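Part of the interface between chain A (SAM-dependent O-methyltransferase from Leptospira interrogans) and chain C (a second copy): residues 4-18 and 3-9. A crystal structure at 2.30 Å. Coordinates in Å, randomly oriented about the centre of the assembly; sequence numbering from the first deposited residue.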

# COMPACT_ATOMS: atom_id res chain seq x y z
N LYS A 4 -11.82 1.24 -14.23
CA LYS A 4 -11.67 1.08 -12.78
C LYS A 4 -10.64 2.08 -12.27
O LYS A 4 -10.88 2.81 -11.32
CB LYS A 4 -11.28 -0.36 -12.43
CG LYS A 4 -12.46 -1.26 -12.07
CD LYS A 4 -12.40 -2.59 -12.83
CE LYS A 4 -12.96 -3.77 -12.01
NZ LYS A 4 -14.11 -3.46 -11.13
N ASN A 5 -9.49 2.12 -12.93
CA ASN A 5 -8.45 3.07 -12.58
C ASN A 5 -8.42 4.24 -13.54
O ASN A 5 -8.78 4.12 -14.71
CB ASN A 5 -7.08 2.38 -12.56
CG ASN A 5 -7.02 1.26 -11.56
OD1 ASN A 5 -6.84 1.48 -10.38
ND2 ASN A 5 -7.19 0.04 -12.04
N ILE A 6 -8.01 5.39 -13.01
CA ILE A 6 -7.71 6.56 -13.79
C ILE A 6 -6.74 6.22 -14.93
O ILE A 6 -5.80 5.43 -14.76
CB ILE A 6 -7.12 7.68 -12.88
CG1 ILE A 6 -6.92 8.98 -13.65
CG2 ILE A 6 -5.83 7.20 -12.17
CD1 ILE A 6 -6.85 10.22 -12.77
N SER A 7 -7.00 6.79 -16.10
CA SER A 7 -6.06 6.73 -17.22
C SER A 7 -4.96 7.73 -16.98
O SER A 7 -5.20 8.92 -16.83
CB SER A 7 -6.76 7.02 -18.54
OG SER A 7 -7.57 5.93 -18.93
N LEU A 8 -3.73 7.25 -16.93
CA LEU A 8 -2.60 8.12 -16.71
C LEU A 8 -2.11 8.71 -18.00
O LEU A 8 -2.15 8.07 -19.05
CB LEU A 8 -1.47 7.39 -15.98
CG LEU A 8 -1.75 7.03 -14.52
CD1 LEU A 8 -0.59 6.25 -13.97
CD2 LEU A 8 -2.00 8.27 -13.68
N THR A 9 -1.68 9.96 -17.93
CA THR A 9 -0.99 10.61 -19.03
C THR A 9 0.39 10.96 -18.51
O THR A 9 0.64 10.88 -17.30
CB THR A 9 -1.72 11.89 -19.50
OG1 THR A 9 -1.87 12.79 -18.40
CG2 THR A 9 -3.10 11.55 -20.07
N GLU A 10 1.28 11.34 -19.41
CA GLU A 10 2.62 11.73 -18.99
C GLU A 10 2.60 13.02 -18.17
O GLU A 10 3.41 13.19 -17.26
CB GLU A 10 3.58 11.77 -20.18
CG GLU A 10 3.82 10.35 -20.72
CD GLU A 10 4.80 10.29 -21.87
OE1 GLU A 10 5.78 11.07 -21.86
OE2 GLU A 10 4.60 9.44 -22.77
N SER A 11 1.63 13.89 -18.46
CA SER A 11 1.52 15.13 -17.71
C SER A 11 0.89 14.91 -16.33
O SER A 11 1.21 15.61 -15.37
CB SER A 11 0.80 16.21 -18.53
OG SER A 11 -0.52 16.42 -18.09
N LEU A 12 0.02 13.91 -16.22
CA LEU A 12 -0.49 13.47 -14.93
C LEU A 12 0.60 12.77 -14.10
O LEU A 12 0.69 12.98 -12.90
CB LEU A 12 -1.74 12.60 -15.08
CG LEU A 12 -2.66 12.39 -13.87
CD1 LEU A 12 -2.92 13.67 -13.06
CD2 LEU A 12 -3.97 11.79 -14.35
N GLU A 13 1.43 11.97 -14.77
CA GLU A 13 2.61 11.36 -14.12
C GLU A 13 3.61 12.41 -13.65
O GLU A 13 4.20 12.26 -12.58
CB GLU A 13 3.27 10.33 -15.04
CG GLU A 13 2.52 9.00 -15.06
CD GLU A 13 3.19 7.93 -15.91
OE1 GLU A 13 4.29 8.16 -16.45
OE2 GLU A 13 2.58 6.84 -16.03
N GLU A 14 3.79 13.46 -14.44
CA GLU A 14 4.61 14.59 -14.03
C GLU A 14 4.04 15.24 -12.76
O GLU A 14 4.79 15.50 -11.82
CB GLU A 14 4.76 15.60 -15.18
CG GLU A 14 5.46 16.92 -14.83
CD GLU A 14 6.93 16.76 -14.43
OE1 GLU A 14 7.44 17.68 -13.75
OE2 GLU A 14 7.56 15.73 -14.77
N TYR A 15 2.72 15.45 -12.73
CA TYR A 15 2.03 15.99 -11.56
C TYR A 15 2.22 15.13 -10.30
O TYR A 15 2.49 15.66 -9.21
CB TYR A 15 0.53 16.18 -11.84
CG TYR A 15 -0.25 16.64 -10.61
CD1 TYR A 15 -0.52 18.00 -10.40
CD2 TYR A 15 -0.68 15.71 -9.66
CE1 TYR A 15 -1.22 18.41 -9.27
CE2 TYR A 15 -1.36 16.11 -8.53
CZ TYR A 15 -1.63 17.47 -8.33
OH TYR A 15 -2.32 17.85 -7.22
N ILE A 16 2.08 13.81 -10.46
CA ILE A 16 2.30 12.86 -9.37
C ILE A 16 3.73 12.98 -8.81
O ILE A 16 3.93 13.04 -7.60
CB ILE A 16 2.03 11.40 -9.82
CG1 ILE A 16 0.56 11.21 -10.20
CG2 ILE A 16 2.47 10.39 -8.73
CD1 ILE A 16 0.27 9.94 -10.98
N PHE A 17 4.70 13.02 -9.72
CA PHE A 17 6.10 13.21 -9.37
C PHE A 17 6.30 14.47 -8.53
O PHE A 17 6.92 14.42 -7.47
CB PHE A 17 6.96 13.26 -10.65
CG PHE A 17 8.42 13.46 -10.39
CD1 PHE A 17 9.24 12.38 -10.05
CD2 PHE A 17 8.99 14.73 -10.49
CE1 PHE A 17 10.59 12.56 -9.82
CE2 PHE A 17 10.35 14.91 -10.25
CZ PHE A 17 11.15 13.82 -9.92
N ARG A 18 5.76 15.59 -9.01
CA ARG A 18 5.94 16.89 -8.36
C ARG A 18 5.25 16.99 -7.01
O ARG A 18 5.63 17.82 -6.18
CB ARG A 18 5.41 18.01 -9.25
CG ARG A 18 6.41 18.54 -10.26
CD ARG A 18 5.67 19.20 -11.42
NE ARG A 18 4.40 19.80 -11.00
CZ ARG A 18 3.26 19.72 -11.70
NH1 ARG A 18 3.22 19.08 -12.86
NH2 ARG A 18 2.16 20.29 -11.22
N ARG C 3 6.35 6.41 -20.06
CA ARG C 3 5.40 6.22 -18.92
C ARG C 3 5.99 5.38 -17.80
O ARG C 3 6.65 4.37 -18.04
CB ARG C 3 4.10 5.63 -19.42
N LYS C 4 5.76 5.80 -16.56
CA LYS C 4 6.25 5.09 -15.38
C LYS C 4 5.37 3.92 -14.99
O LYS C 4 5.84 2.94 -14.42
CB LYS C 4 6.41 6.05 -14.19
CG LYS C 4 7.66 6.91 -14.25
CD LYS C 4 7.50 8.22 -13.49
CE LYS C 4 8.83 8.93 -13.36
NZ LYS C 4 8.70 10.22 -12.64
N ASN C 5 4.08 4.02 -15.30
CA ASN C 5 3.12 3.00 -14.93
C ASN C 5 2.53 2.33 -16.15
O ASN C 5 2.33 2.97 -17.18
CB ASN C 5 2.00 3.59 -14.07
CG ASN C 5 2.53 4.28 -12.83
OD1 ASN C 5 2.86 3.62 -11.84
ND2 ASN C 5 2.63 5.61 -12.88
N ILE C 6 2.26 1.04 -16.01
CA ILE C 6 1.65 0.22 -17.03
C ILE C 6 0.35 0.85 -17.56
O ILE C 6 -0.45 1.38 -16.79
CB ILE C 6 1.39 -1.22 -16.50
CG1 ILE C 6 0.94 -2.16 -17.62
CG2 ILE C 6 0.41 -1.21 -15.30
CD1 ILE C 6 1.13 -3.62 -17.31
N SER C 7 0.17 0.81 -18.88
CA SER C 7 -1.09 1.19 -19.50
C SER C 7 -2.11 0.09 -19.25
O SER C 7 -1.90 -1.05 -19.65
CB SER C 7 -0.92 1.40 -21.00
OG SER C 7 0.11 2.33 -21.27
N LEU C 8 -3.20 0.44 -18.58
CA LEU C 8 -4.25 -0.52 -18.28
C LEU C 8 -5.27 -0.58 -19.40
O LEU C 8 -5.65 0.45 -19.96
CB LEU C 8 -4.95 -0.17 -16.96
CG LEU C 8 -4.08 -0.33 -15.71
CD1 LEU C 8 -4.75 0.36 -14.55
CD2 LEU C 8 -3.82 -1.79 -15.40
N THR C 9 -5.69 -1.79 -19.73
CA THR C 9 -6.76 -2.02 -20.69
C THR C 9 -7.88 -2.73 -19.95
O THR C 9 -7.68 -3.18 -18.82
CB THR C 9 -6.27 -2.89 -21.85
OG1 THR C 9 -5.81 -4.15 -21.35
CG2 THR C 9 -5.15 -2.20 -22.61
O HOH W 1 0.61 5.23 -17.92

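The contact is organised around one carboxylate. E13(A), in the first turn of the helix that begins at residue 10, points its CA-to-CB bond toward chain C and extends with chi1 at -78° (m) and chi2 at -177° (t). With chi3 at 4°, its two oxygens are presented to successive backbone amides of the other copy. K4(C) N donates to E13(A) OE1 at 2.8 Å with an N-H...O angle of 172°, nearly linear; N5(C) N donates to E13(A) OE2 at 3.3 Å and 154°. The same OE2 accepts a weak bond from N5(C) ND2, 3.4 Å long at 155°. Water 1 donates both to E13(A) OE2 (3.2 Å) and to N5(C) O (2.9 Å), so N5(C) reaches this oxygen through its backbone and side chain and, by way of the water, its carbonyl.

The m rotamer of N5(C), chi1 -57° and chi2 -80°, is consistent with this arrangement: it places ND2 beside the carboxylate, while OD1 is bonded elsewhere in the structure. ND2 also lies 3.5 Å from L8(A) CD1. The reciprocal pair, N5(A) ND2 and L8(C) CD1, is likewise separated by 3.5 Å. Both asparagines have nearly the same chi angles, and both leucines are m,t, so this packing recurs with the chains exchanged.

K4(C) is extended from chi2 onward (154°, 170°, 179°), which carries its amine along the helix to F17(A), one turn beyond E13(A). NZ comes within 3.4 Å of F17(A) CD1, approaching the ring obliquely.

The start of the helix is held by T9(A). Its p rotamer (chi1 57°) brings OG1 within 3.1 Å of L12(A) N, which donates at 152°, a capping bond made while the CA-to-CB bond points away from chain C.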